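PDB 4GDZ: uncharacterized protein from Bacteroides eggerthii, which is of unknown function but belongs to the DUF4251 family, folds into a strongly curved antiparallel beta sheet and carries a bound magnesium ion. Local coordinates for residues Gln45-Ala51 against Asn69-Gln75; Ile127-Phe132 against Val144-Phe150. One frame throughout, in Å; residues are numbered along the deposited sequence. Where two conformers were deposited one is given.

In the fold
Both contacts are antiparallel strand pairs of one curved sheet, with strand 155-163 lying between them in the strand order. Interaction 1 (45-51 with 69-75) belongs to the hairpin of strands 46-55 and 61-74, and interaction 2 (127-132 with 144-150) to that of strands 128-135 and 141-148. Their centres lie about 14 Å apart, yet their apolar side chains meet, consistent with the curvature of the sheet: Leu49 CD1 lies 3.9 Å from Val144 CG1, and Val71 CG2 4.2 Å from Ile146 CD1. Interaction 2 also carries half of the magnesium site, through Asn147 and Pro148, whereas the side chain of Val71 in interaction 1 remains about 14 Å from the ion.

Interaction 1. Residues Gln45-Ala51 against Asn69-Gln75; sequences QQFVLEA and NFVLVNQ
The ring of Phe47 leans over Val73 on the neighbouring strand of this antiparallel beta hairpin. Val73 CB stands over one ring face, off-centre toward the rim, 3.9 Å from the Phe47 centroid and 22° off the normal, a CH-pi contact. Chi1 of 63° sets CG of Phe47 between its backbone N and carbonyl carbon and helps carry the ring across to Val73. Leu49 and Val71 continue this buried face, where Phe120 of strand 116-123 packs on Phe47, Val71 and Val73; branched and aromatic side chains suit such a water-poor layer. On the reverse face Val48 CG2 meets Leu72 CD1 at 3.9 Å, with Leu164 touching Val48 and Trp175 touching Leu72. Toward the partly exposed end that face turns polar. Gln46 NE2 donates to Asn74 OD1 over 3.1 Å, nearly straight at 170°, while the Gln46 amide stacks almost flat on that of Gln75. With a leucine in place of Gln46, Asn74 OD1 would probably lose this donor and the Gln75 amide would be freer to turn. Paired backbone bonds join Phe47 with Val73 and Leu49 with Val71. At Gln45, where a Schellman motif ends helix 28-44, the carbonyl O accepts Gln75 N at 2.7 Å.

Interaction 2. Residues Ile127-Phe132 against Val144-Phe150; sequences ISAQIF and VTINPNF. With MG (magnesium ion), chain B.
Backbone hydrogen bonds pair Gln130 with Asn147 and Phe132 with Thr145, two rungs of an antiparallel hairpin. Beyond them a side chain takes over: Asn149 OD1 accepts Ser128 N at 3.0 Å, the donor well above the amide plane, while Asn149 N returns a bond to Ser128 O. Chi1 of 72° folds the Asn149 amide back over its backbone, bringing OD1 to that N-H. On the buried face Ala129 CB lies 4.0 Å from Ile146 CG2, alanine leaving room for isoleucine; Ile131 CD1, modelled in two conformers, lies 4.0 Å from Ile146 CG1. Ile127 CD1 meets the edge of the Phe150 ring at CE2, 3.9 Å away. On the face opposite Ala129 and Ile146, Phe132 packs edge-to-face against Tyr88 of the second subunit. Metal and water divide the Asn147 amide. Its OD1 binds magnesium at 2.3 Å, and its ND2 donates over 3.0 Å to a water that donates to Gln130 OE1, helping fix the amide's rotation. Pro148 O joins at 2.5 Å, and Asn151 O and Asn153 O complete the protein ligands. All four are carbonyl oxygens that probably bring no formal negative charge to offset the ion's, and bonds this long for magnesium are consistent with loose coordination.

Interaction 1. Residues Gln45-Ala51 against Asn69-Gln75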
ATOM      1  N   GLN A  45     -16.282  20.350  11.617  1.00 61.79           N
ATOM      2  CA  GLN A  45     -17.238  19.308  11.176  1.00 62.23           C
ATOM      3  C   GLN A  45     -18.012  19.773   9.951  1.00 59.27           C
ATOM      4  O   GLN A  45     -19.210  19.567   9.842  1.00 57.96           O
ATOM      5  CB  GLN A  45     -18.191  18.909  12.297  1.00 65.01           C
ATOM      6  CG  GLN A  45     -17.442  18.405  13.512  1.00 81.33           C
ATOM      7  CD  GLN A  45     -18.340  17.802  14.572  1.00 88.46           C
ATOM      8  OE1 GLN A  45     -19.543  17.650  14.380  1.00 86.09           O
ATOM      9  NE2 GLN A  45     -17.750  17.455  15.706  1.00 88.11           N
ATOM     10  N   GLN A  46     -17.298  20.435   9.047  1.00 57.27           N
ATOM     11  CA  GLN A  46     -17.847  20.929   7.796  1.00 54.87           C
ATOM     12  C   GLN A  46     -16.807  20.630   6.715  1.00 54.90           C
ATOM     13  O   GLN A  46     -15.899  21.415   6.468  1.00 55.71           O
ATOM     14  CB  GLN A  46     -18.199  22.415   7.905  1.00 59.02           C
ATOM     15  CG  GLN A  46     -19.379  22.651   8.834  1.00 58.32           C
ATOM     16  CD  GLN A  46     -19.804  24.101   8.887  1.00 65.57           C
ATOM     17  OE1 GLN A  46     -19.007  24.956   9.177  1.00 67.61           O
ATOM     18  NE2 GLN A  46     -21.070  24.367   8.624  1.00 65.55           N
ATOM     19  N   PHE A  47     -16.918  19.449   6.114  1.00 52.18           N
ATOM     20  CA  PHE A  47     -15.926  18.978   5.167  1.00 51.49           C
ATOM     21  C   PHE A  47     -16.499  18.000   4.167  1.00 52.90           C
ATOM     22  O   PHE A  47     -17.547  17.382   4.401  1.00 53.73           O
ATOM     23  CB  PHE A  47     -14.713  18.349   5.896  1.00 55.39           C
ATOM     24  CG  PHE A  47     -15.041  17.119   6.720  1.00 54.02           C
ATOM     25  CD1 PHE A  47     -15.078  15.856   6.134  1.00 56.74           C
ATOM     26  CD2 PHE A  47     -15.282  17.221   8.093  1.00 54.44           C
ATOM     27  CE1 PHE A  47     -15.363  14.729   6.900  1.00 56.62           C
ATOM     28  CE2 PHE A  47     -15.567  16.096   8.857  1.00 58.29           C
ATOM     29  CZ  PHE A  47     -15.588  14.847   8.262  1.00 52.66           C
ATOM     30  N   VAL A  48     -15.801  17.871   3.048  1.00 54.09           N
ATOM     31  CA  VAL A  48     -16.072  16.841   2.070  1.00 52.28           C
ATOM     32  C   VAL A  48     -14.751  16.165   1.684  1.00 51.60           C
ATOM     33  O   VAL A  48     -13.776  16.842   1.361  1.00 54.21           O
ATOM     34  CB  VAL A  48     -16.726  17.378   0.778  1.00 54.74           C
ATOM     35  CG1 VAL A  48     -17.211  16.188  -0.063  1.00 51.69           C
ATOM     36  CG2 VAL A  48     -17.871  18.329   1.076  1.00 64.41           C
ATOM     37  N   LEU A  49     -14.725  14.845   1.730  1.00 48.19           N
ATOM     38  CA  LEU A  49     -13.664  14.049   1.092  1.00 49.88           C
ATOM     39  C   LEU A  49     -14.179  13.687  -0.302  1.00 48.38           C
ATOM     40  O   LEU A  49     -15.170  12.961  -0.432  1.00 50.35           O
ATOM     41  CB  LEU A  49     -13.389  12.793   1.910  1.00 52.45           C
ATOM     42  CG  LEU A  49     -12.196  11.883   1.532  1.00 63.27           C
ATOM     43  CD1 LEU A  49     -12.466  11.068   0.280  1.00 61.28           C
ATOM     44  CD2 LEU A  49     -10.968  12.706   1.311  1.00 60.06           C
ATOM     45  N   GLU A  50     -13.541  14.228  -1.330  1.00 49.46           N
ATOM     46  CA  GLU A  50     -13.873  13.931  -2.720  1.00 49.57           C
ATOM     47  C   GLU A  50     -12.885  12.875  -3.244  1.00 54.55           C
ATOM     48  O   GLU A  50     -11.691  13.171  -3.429  1.00 52.33           O
ATOM     49  CB  GLU A  50     -13.811  15.237  -3.556  1.00 54.27           C
ATOM     50  CG  GLU A  50     -14.802  16.302  -3.079  1.00 55.37           C
ATOM     51  CD  GLU A  50     -14.937  17.527  -3.990  1.00 68.05           C
ATOM     52  OE1 GLU A  50     -14.176  17.658  -4.977  1.00 63.82           O
ATOM     53  OE2 GLU A  50     -15.802  18.395  -3.703  1.00 60.25           O
ATOM     54  N   ALA A  51     -13.359  11.643  -3.436  1.00 47.34           N
ATOM     55  CA  ALA A  51     -12.477  10.504  -3.767  1.00 53.05           C
ATOM     56  C   ALA A  51     -12.191  10.484  -5.266  1.00 58.78           C
ATOM     57  O   ALA A  51     -13.062  10.810  -6.067  1.00 57.22           O
ATOM     58  CB  ALA A  51     -13.084   9.173  -3.337  1.00 47.65           C
ATOM     59  N   ASN A  69     -18.609   9.605  -5.461  1.00 49.07           N
ATOM     60  CA  ASN A  69     -17.653   8.993  -4.539  1.00 45.83           C
ATOM     61  C   ASN A  69     -17.113  10.040  -3.558  1.00 44.68           C
ATOM     62  O   ASN A  69     -16.097  10.718  -3.812  1.00 49.76           O
ATOM     63  CB  ASN A  69     -16.524   8.309  -5.319  1.00 46.15           C
ATOM     64  CG  ASN A  69     -16.991   7.073  -6.042  1.00 45.94           C
ATOM     65  OD1 ASN A  69     -17.203   6.023  -5.423  1.00 45.26           O
ATOM     66  ND2 ASN A  69     -17.218   7.196  -7.357  1.00 45.30           N
ATOM     67  N   PHE A  70     -17.850  10.237  -2.476  1.00 46.19           N
ATOM     68  CA  PHE A  70     -17.538  11.260  -1.508  1.00 44.15           C
ATOM     69  C   PHE A  70     -18.130  10.977  -0.132  1.00 45.13           C
ATOM     70  O   PHE A  70     -19.067  10.195   0.021  1.00 44.51           O
ATOM     71  CB  PHE A  70     -18.000  12.644  -2.002  1.00 47.70           C
ATOM     72  CG  PHE A  70     -19.507  12.768  -2.107  1.00 49.35           C
ATOM     73  CD1 PHE A  70     -20.246  13.158  -1.017  1.00 49.28           C
ATOM     74  CD2 PHE A  70     -20.170  12.442  -3.290  1.00 48.60           C
ATOM     75  CE1 PHE A  70     -21.625  13.223  -1.097  1.00 50.18           C
ATOM     76  CE2 PHE A  70     -21.540  12.512  -3.382  1.00 49.72           C
ATOM     77  CZ  PHE A  70     -22.266  12.892  -2.278  1.00 48.08           C
ATOM     78  N   VAL A  71     -17.564  11.664   0.859  1.00 46.63           N
ATOM     79  CA  VAL A  71     -18.079  11.691   2.226  1.00 47.20           C
ATOM     80  C   VAL A  71     -18.206  13.163   2.612  1.00 48.64           C
ATOM     81  O   VAL A  71     -17.227  13.929   2.602  1.00 48.92           O
ATOM     82  CB  VAL A  71     -17.170  10.927   3.227  1.00 48.20           C
ATOM     83  CG1 VAL A  71     -17.752  11.060   4.640  1.00 47.63           C
ATOM     84  CG2 VAL A  71     -17.033   9.443   2.836  1.00 46.10           C
ATOM     85  N   LEU A  72     -19.436  13.559   2.909  1.00 47.80           N
ATOM     86  CA  LEU A  72     -19.777  14.933   3.274  1.00 47.80           C
ATOM     87  C   LEU A  72     -20.298  14.953   4.696  1.00 49.38           C
ATOM     88  O   LEU A  72     -21.178  14.166   5.051  1.00 51.02           O
ATOM     89  CB  LEU A  72     -20.850  15.475   2.333  1.00 50.24           C
ATOM     90  CG  LEU A  72     -21.292  16.941   2.537  1.00 63.27           C
ATOM     91  CD1 LEU A  72     -21.703  17.563   1.210  1.00 64.97           C
ATOM     92  CD2 LEU A  72     -22.418  17.003   3.534  1.00 58.91           C
ATOM     93  N   VAL A  73     -19.744  15.844   5.517  1.00 48.91           N
ATOM     94  CA  VAL A  73     -20.191  16.028   6.880  1.00 49.20           C
ATOM     95  C   VAL A  73     -20.465  17.513   7.035  1.00 54.34           C
ATOM     96  O   VAL A  73     -19.625  18.361   6.684  1.00 50.47           O
ATOM     97  CB  VAL A  73     -19.168  15.521   7.926  1.00 52.51           C
ATOM     98  CG1 VAL A  73     -19.572  15.972   9.337  1.00 51.14           C
ATOM     99  CG2 VAL A  73     -19.040  13.992   7.848  1.00 49.79           C
ATOM    100  N   ASN A  74     -21.661  17.830   7.512  1.00 56.13           N
ATOM    101  CA  ASN A  74     -22.038  19.217   7.783  1.00 54.93           C
ATOM    102  C   ASN A  74     -22.736  19.283   9.121  1.00 56.59           C
ATOM    103  O   ASN A  74     -23.947  19.093   9.205  1.00 57.08           O
ATOM    104  CB  ASN A  74     -22.931  19.781   6.691  1.00 55.13           C
ATOM    105  CG  ASN A  74     -23.184  21.269   6.872  1.00 62.41           C
ATOM    106  OD1 ASN A  74     -22.717  21.886   7.835  1.00 63.68           O
ATOM    107  ND2 ASN A  74     -23.906  21.850   5.936  1.00 63.05           N
ATOM    108  N   GLN A  75     -21.922  19.467  10.157  1.00 59.03           N
ATOM    109  CA  GLN A  75     -22.350  19.485  11.545  1.00 65.96           C
ATOM    110  C   GLN A  75     -22.991  18.127  11.902  1.00 71.03           C
ATOM    111  O   GLN A  75     -22.317  17.113  11.766  1.00 76.28           O
ATOM    112  CB  GLN A  75     -23.146  20.759  11.839  1.00 74.34           C
ATOM    113  CG  GLN A  75     -22.171  21.930  11.758  1.00 69.38           C
ATOM    114  CD  GLN A  75     -22.779  23.317  11.860  1.00 93.02           C
ATOM    115  OE1 GLN A  75     -23.970  23.541  11.641  1.00 80.86           O
ATOM    116  NE2 GLN A  75     -21.929  24.272  12.160  1.00 79.53           N
TER

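Interaction 2. Residues Ile127-Phe132 against Val144-Phe150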
ATOM      1  N   ILE A 127     -30.107   1.586   7.500  1.00 49.36           N
ATOM      2  CA  ILE A 127     -28.776   1.380   6.928  1.00 47.21           C
ATOM      3  C   ILE A 127     -27.854   2.381   7.626  1.00 47.69           C
ATOM      4  O   ILE A 127     -28.241   3.513   7.905  1.00 45.86           O
ATOM      5  CB  ILE A 127     -28.739   1.556   5.356  1.00 47.76           C
ATOM      6  CG1 ILE A 127     -27.337   1.221   4.781  1.00 46.51           C
ATOM      7  CG2 ILE A 127     -29.192   2.949   4.872  1.00 46.86           C
ATOM      8  CD1 ILE A 127     -27.277   1.156   3.254  1.00 48.38           C
ATOM      9  N   SER A 128     -26.613   1.980   7.858  1.00 45.92           N
ATOM     10  CA  SER A 128     -25.599   2.895   8.397  1.00 44.19           C
ATOM     11  C   SER A 128     -24.247   2.525   7.850  1.00 46.68           C
ATOM     12  O   SER A 128     -24.078   1.455   7.253  1.00 45.56           O
ATOM     13  CB  SER A 128     -25.602   2.844   9.929  1.00 49.50           C
ATOM     14  OG  SER A 128     -25.226   1.547  10.372  1.00 48.75           O
ATOM     15  N   ALA A 129     -23.280   3.402   8.036  1.00 44.37           N
ATOM     16  CA  ALA A 129     -21.904   3.104   7.624  1.00 45.98           C
ATOM     17  C   ALA A 129     -20.966   3.671   8.677  1.00 49.20           C
ATOM     18  O   ALA A 129     -21.144   4.797   9.130  1.00 46.38           O
ATOM     19  CB  ALA A 129     -21.557   3.702   6.246  1.00 42.75           C
ATOM     20  N   GLN A 130     -19.973   2.867   9.050  1.00 44.94           N
ATOM     21  CA  GLN A 130     -18.860   3.310   9.890  1.00 44.02           C
ATOM     22  C   GLN A 130     -17.679   3.763   9.016  1.00 45.43           C
ATOM     23  O   GLN A 130     -17.300   3.096   8.049  1.00 46.39           O
ATOM     24  CB  GLN A 130     -18.446   2.194  10.834  1.00 44.39           C
ATOM     25  CG  GLN A 130     -17.374   2.653  11.808  1.00 50.62           C
ATOM     26  CD  GLN A 130     -17.222   1.650  12.905  1.00 60.72           C
ATOM     27  OE1 GLN A 130     -16.831   0.512  12.655  1.00 56.01           O
ATOM     28  NE2 GLN A 130     -17.568   2.050  14.113  1.00 53.94           N
ATOM     29  N   ILE A 131     -17.149   4.936   9.339  1.00 44.62           N
ATOM     30  CA  ILE A 131     -16.174   5.655   8.516  0.50 43.36           C
ATOM     31  C   ILE A 131     -14.870   5.835   9.308  1.00 46.48           C
ATOM     32  O   ILE A 131     -14.920   6.258  10.459  1.00 44.01           O
ATOM     33  CB  ILE A 131     -16.691   7.073   8.167  0.50 42.14           C
ATOM     34  CG1 ILE A 131     -18.170   7.048   7.695  0.50 45.80           C
ATOM     35  CG2 ILE A 131     -15.766   7.729   7.146  0.50 44.74           C
ATOM     36  CD1 ILE A 131     -18.431   6.276   6.422  0.50 40.95           C
ATOM     37  N   PHE A 132     -13.737   5.558   8.688  1.00 43.78           N
ATOM     38  CA  PHE A 132     -12.417   5.825   9.263  1.00 44.14           C
ATOM     39  C   PHE A 132     -11.635   6.640   8.244  1.00 44.75           C
ATOM     40  O   PHE A 132     -11.487   6.239   7.104  1.00 45.99           O
ATOM     41  CB  PHE A 132     -11.676   4.527   9.601  1.00 45.28           C
ATOM     42  CG  PHE A 132     -10.264   4.738  10.143  1.00 46.16           C
ATOM     43  CD1 PHE A 132     -10.049   5.403  11.356  1.00 47.09           C
ATOM     44  CD2 PHE A 132      -9.159   4.354   9.406  1.00 47.77           C
ATOM     45  CE1 PHE A 132      -8.773   5.634  11.841  1.00 47.09           C
ATOM     46  CE2 PHE A 132      -7.879   4.558   9.899  1.00 47.42           C
ATOM     47  CZ  PHE A 132      -7.684   5.209  11.115  1.00 47.55           C
ATOM     48  N   VAL A 144     -10.064   7.076   3.163  1.00 44.05           N
ATOM     49  CA  VAL A 144     -11.254   6.784   3.940  1.00 43.34           C
ATOM     50  C   VAL A 144     -11.624   5.322   3.724  1.00 46.91           C
ATOM     51  O   VAL A 144     -11.568   4.832   2.599  1.00 45.21           O
ATOM     52  CB  VAL A 144     -12.402   7.771   3.566  1.00 50.20           C
ATOM     53  CG1 VAL A 144     -12.886   7.599   2.106  1.00 47.57           C
ATOM     54  CG2 VAL A 144     -13.583   7.599   4.486  1.00 52.35           C
ATOM     55  N   THR A 145     -12.017   4.640   4.801  1.00 42.76           N
ATOM     56  CA  THR A 145     -12.628   3.317   4.734  1.00 43.06           C
ATOM     57  C   THR A 145     -14.053   3.402   5.189  1.00 45.02           C
ATOM     58  O   THR A 145     -14.349   3.982   6.257  1.00 45.11           O
ATOM     59  CB  THR A 145     -11.828   2.333   5.648  1.00 48.25           C
ATOM     60  OG1 THR A 145     -10.481   2.312   5.158  1.00 51.13           O
ATOM     61  CG2 THR A 145     -12.428   0.873   5.650  1.00 46.99           C
ATOM     62  N   ILE A 146     -14.935   2.829   4.383  1.00 42.66           N
ATOM     63  CA  ILE A 146     -16.370   2.843   4.579  1.00 41.63           C
ATOM     64  C   ILE A 146     -16.859   1.431   4.792  1.00 43.42           C
ATOM     65  O   ILE A 146     -16.664   0.533   3.940  1.00 44.75           O
ATOM     66  CB  ILE A 146     -17.080   3.515   3.357  1.00 45.33           C
ATOM     67  CG1 ILE A 146     -16.547   4.960   3.166  1.00 48.92           C
ATOM     68  CG2 ILE A 146     -18.613   3.516   3.512  1.00 43.58           C
ATOM     69  CD1 ILE A 146     -16.471   5.430   1.736  1.00 53.34           C
ATOM     70  N   ASN A 147     -17.540   1.234   5.916  1.00 41.80           N
ATOM     71  CA  ASN A 147     -18.013  -0.072   6.331  1.00 43.73           C
ATOM     72  C   ASN A 147     -19.520  -0.056   6.555  1.00 45.16           C
ATOM     73  O   ASN A 147     -19.969   0.306   7.649  1.00 45.45           O
ATOM     74  CB  ASN A 147     -17.247  -0.501   7.613  1.00 47.56           C
ATOM     75  CG  ASN A 147     -17.616  -1.892   8.102  1.00 55.82           C
ATOM     76  OD1 ASN A 147     -18.385  -2.606   7.484  1.00 51.64           O
ATOM     77  ND2 ASN A 147     -17.070  -2.269   9.250  1.00 50.17           N
ATOM     78  N   PRO A 148     -20.315  -0.477   5.543  1.00 46.67           N
ATOM     79  CA  PRO A 148     -21.778  -0.475   5.718  1.00 45.34           C
ATOM     80  C   PRO A 148     -22.230  -1.536   6.704  1.00 47.87           C
ATOM     81  O   PRO A 148     -21.544  -2.516   6.886  1.00 47.08           O
ATOM     82  CB  PRO A 148     -22.300  -0.811   4.303  1.00 48.45           C
ATOM     83  CG  PRO A 148     -21.201  -0.364   3.392  1.00 51.34           C
ATOM     84  CD  PRO A 148     -19.959  -0.761   4.134  1.00 49.53           C
ATOM     85  N   ASN A 149     -23.375  -1.348   7.346  1.00 44.46           N
ATOM     86  CA  ASN A 149     -23.761  -2.256   8.428  1.00 47.01           C
ATOM     87  C   ASN A 149     -24.238  -3.625   7.952  1.00 53.49           C
ATOM     88  O   ASN A 149     -24.298  -4.546   8.755  1.00 51.78           O
ATOM     89  CB  ASN A 149     -24.877  -1.649   9.286  1.00 50.19           C
ATOM     90  CG  ASN A 149     -26.201  -1.637   8.550  1.00 59.84           C
ATOM     91  OD1 ASN A 149     -26.333  -1.011   7.504  1.00 50.47           O
ATOM     92  ND2 ASN A 149     -27.135  -2.424   9.023  1.00 65.98           N
ATOM     93  N   PHE A 150     -24.582  -3.784   6.675  1.00 47.60           N
ATOM     94  CA  PHE A 150     -25.285  -5.012   6.246  1.00 48.38           C
ATOM     95  C   PHE A 150     -24.391  -6.217   5.974  1.00 53.32           C
ATOM     96  O   PHE A 150     -24.877  -7.337   5.912  1.00 48.71           O
ATOM     97  CB  PHE A 150     -26.231  -4.742   5.052  1.00 54.77           C
ATOM     98  CG  PHE A 150     -25.572  -4.048   3.889  1.00 46.72           C
ATOM     99  CD1 PHE A 150     -24.770  -4.761   3.001  1.00 48.71           C
ATOM    100  CD2 PHE A 150     -25.766  -2.695   3.672  1.00 51.03           C
ATOM    101  CE1 PHE A 150     -24.164  -4.129   1.917  1.00 50.09           C
ATOM    102  CE2 PHE A 150     -25.148  -2.058   2.607  1.00 49.18           C
ATOM    103  CZ  PHE A 150     -24.339  -2.770   1.742  1.00 49.42           C
TER
HETATM  104 MG    MG B 200     -19.640  -3.653   5.797  1.00 66.54          MG
HETATM  105  O   HOH W   1     -15.318  -0.105  10.358  1.00 52.82           O